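Local structure of phospholyase (Arthrobacter aurescens, 5G4I) at the interface of chains A and B. The protein acts as a pyridoxal-phosphate-dependent phospholyase, built on the fold of the class III transaminases. Residues are numbered along the deposited sequence; one frame, centred on the assembly and turned at random. Chains: chain A/B, Phospholyase.

The interface of chains A and B. Residues chain A 100-101, 104, 112-114, 299; chain B 24-28.
Across this part of the two-fold interface, the loop B:25-28 lies along the start of strand A:113-117 and against helix A:94-104. The tight end belongs to B:Thr26. CG2 of B:Thr26, anti to the carbonyl carbon, points at the helix and crosses the side chains of A:Leu104 and A:Glu101 obliquely; CD1 of A:Leu104 lies 3.9 Å from it, and for A:Glu101 the aliphatic CG does the touching, not the carboxylate. The methyl CB of A:Ala100 sits 3.7 Å from B:Thr26 CB. Behind this, the backbone N of A:Leu114 donates to B:Thr26 O at 3.0 Å, bent (144° at H) and arriving above the carbonyl plane.

The rim is looser and bridged by water. A:Arg113 bends at chi2 (-62°) and lays one guanidinium face over the backbone of B:Ala25, whose carbonyl carbon lies toward the edge of that face. A:Arg113 NH1 donates to A:Glu112 O at 3.0 Å, almost in the guanidinium plane, which should hold the group's rotation. An alanine in place of A:Arg113 would remove the guanidinium laid over B:Ala25 and its bond to A:Glu112 O, and would probably leave the B:Ala25 peptide less firmly held. Beside the threonine end water 2 links A:Glu112 O to B:Ala25 O, while water 1, beyond A:Leu114, joins A:Leu114 O to B:Ile27 O. At the guanidinium edge, in plane, A:Arg113 NE meets water 3 at 2.8 Å; that water reaches B:Tyr24 O at 3.3 Å.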
loop_
_atom_site.group_PDB
_atom_site.type_symbol
_atom_site.label_atom_id
_atom_site.label_comp_id
_atom_site.label_asym_id
_atom_site.label_seq_id
_atom_site.Cartn_x
_atom_site.Cartn_y
_atom_site.Cartn_z
ATOM N N ALA A 100 7.605 16.596 3.709
ATOM C CA ALA A 100 6.379 17.228 3.283
ATOM C C ALA A 100 6.637 18.667 2.801
ATOM O O ALA A 100 6.109 19.087 1.777
ATOM C CB ALA A 100 5.332 17.233 4.423
ATOM N N GLU A 101 7.445 19.440 3.538
ATOM C CA GLU A 101 7.827 20.774 3.096
ATOM C C GLU A 101 8.550 20.765 1.719
ATOM O O GLU A 101 8.226 21.602 0.798
ATOM C CB GLU A 101 8.666 21.507 4.177
ATOM C CG GLU A 101 7.810 21.862 5.396
ATOM C CD GLU A 101 8.655 22.377 6.561
ATOM O OE1 GLU A 101 9.847 22.011 6.721
ATOM O OE2 GLU A 101 8.048 22.967 7.482
ATOM N N LEU A 104 5.946 19.688 -1.058
ATOM C CA LEU A 104 4.910 20.720 -1.312
ATOM C C LEU A 104 5.513 21.980 -1.944
ATOM O O LEU A 104 4.786 22.719 -2.652
ATOM C CB LEU A 104 4.136 20.985 -0.039
ATOM C CG LEU A 104 3.174 19.871 0.448
ATOM C CD1 LEU A 104 2.712 20.090 1.871
ATOM C CD2 LEU A 104 1.999 19.694 -0.529
ATOM N N GLU A 112 -1.465 22.563 -1.320
ATOM C CA GLU A 112 -0.683 22.923 -0.154
ATOM C C GLU A 112 -0.824 22.020 1.038
ATOM O O GLU A 112 -0.283 22.284 2.104
ATOM C CB GLU A 112 -0.943 24.368 0.263
ATOM C CG GLU A 112 -2.258 24.663 0.676
ATOM C CD GLU A 112 -2.407 26.199 0.934
ATOM O OE1 GLU A 112 -1.413 26.971 1.037
ATOM O OE2 GLU A 112 -3.549 26.608 1.031
ATOM N N ARG A 113 -1.432 20.800 0.870
ATOM C CA ARG A 113 -1.482 19.764 1.897
ATOM C C ARG A 113 -1.204 18.336 1.306
ATOM O O ARG A 113 -1.358 18.175 0.079
ATOM C CB ARG A 113 -2.871 19.739 2.591
ATOM C CG ARG A 113 -3.214 21.034 3.441
ATOM C CD ARG A 113 -2.287 21.308 4.607
ATOM N NE ARG A 113 -2.813 22.502 5.353
ATOM C CZ ARG A 113 -2.492 23.758 5.071
ATOM N NH1 ARG A 113 -1.717 24.073 4.081
ATOM N NH2 ARG A 113 -3.108 24.734 5.796
ATOM N N LEU A 114 -0.869 17.387 2.184
ATOM C CA LEU A 114 -0.415 16.085 1.719
ATOM C C LEU A 114 -0.992 14.982 2.623
ATOM O O LEU A 114 -1.008 15.105 3.876
ATOM C CB LEU A 114 1.162 16.091 1.873
ATOM C CG LEU A 114 2.034 14.876 1.819
ATOM C CD1 LEU A 114 1.997 14.401 0.368
ATOM C CD2 LEU A 114 3.499 15.062 2.097
ATOM N N LEU A 299 -8.359 18.483 2.549
ATOM C CA LEU A 299 -7.728 17.693 3.642
ATOM C C LEU A 299 -8.471 17.882 4.984
ATOM O O LEU A 299 -8.689 16.951 5.730
ATOM C CB LEU A 299 -6.206 17.989 3.724
ATOM C CG LEU A 299 -5.490 17.232 4.898
ATOM C CD1 LEU A 299 -4.137 16.686 4.500
ATOM C CD2 LEU A 299 -5.395 18.115 6.166
ATOM N N TYR B 24 1.153 20.778 11.229
ATOM C CA TYR B 24 -0.215 21.106 10.947
ATOM C C TYR B 24 -0.383 21.823 9.589
ATOM O O TYR B 24 -1.472 21.720 8.974
ATOM C CB TYR B 24 -0.804 22.007 12.096
ATOM C CG TYR B 24 -1.018 21.276 13.396
ATOM C CD1 TYR B 24 -0.918 19.879 13.581
ATOM C CD2 TYR B 24 -1.384 22.053 14.547
ATOM C CE1 TYR B 24 -1.214 19.255 14.820
ATOM C CE2 TYR B 24 -1.651 21.430 15.771
ATOM C CZ TYR B 24 -1.591 20.055 15.903
ATOM O OH TYR B 24 -1.867 19.488 17.118
ATOM N N ALA B 25 0.654 22.554 9.134
ATOM C CA ALA B 25 0.642 23.250 7.870
ATOM C C ALA B 25 0.909 22.382 6.624
ATOM O O ALA B 25 0.803 22.879 5.445
ATOM C CB ALA B 25 1.639 24.403 7.874
ATOM N N THR B 26 1.247 21.095 6.861
ATOM C CA THR B 26 1.576 20.169 5.749
ATOM C C THR B 26 0.673 18.939 5.744
ATOM O O THR B 26 -0.099 18.708 4.768
ATOM C CB THR B 26 3.077 19.810 5.789
ATOM O OG1 THR B 26 3.416 19.336 7.103
ATOM C CG2 THR B 26 3.978 20.997 5.395
ATOM N N ILE B 27 0.773 18.097 6.785
ATOM C CA ILE B 27 -0.055 16.874 6.886
ATOM C C ILE B 27 -1.348 17.099 7.685
ATOM O O ILE B 27 -2.205 16.229 7.730
ATOM C CB ILE B 27 0.745 15.683 7.323
ATOM C CG1 ILE B 27 1.312 15.849 8.689
ATOM C CG2 ILE B 27 1.881 15.324 6.357
ATOM C CD1 ILE B 27 1.882 14.534 9.316
ATOM N N GLY B 28 -1.506 18.304 8.264
ATOM C CA GLY B 28 -2.766 18.698 8.877
ATOM C C GLY B 28 -2.873 18.421 10.341
ATOM O O GLY B 28 -2.058 17.652 10.864
HETATM O O HOH W 1 -2.054 13.910 6.105
HETATM O O HOH W 2 2.084 23.855 2.734
HETATM O O HOH W 3 -4.443 21.727 7.547
#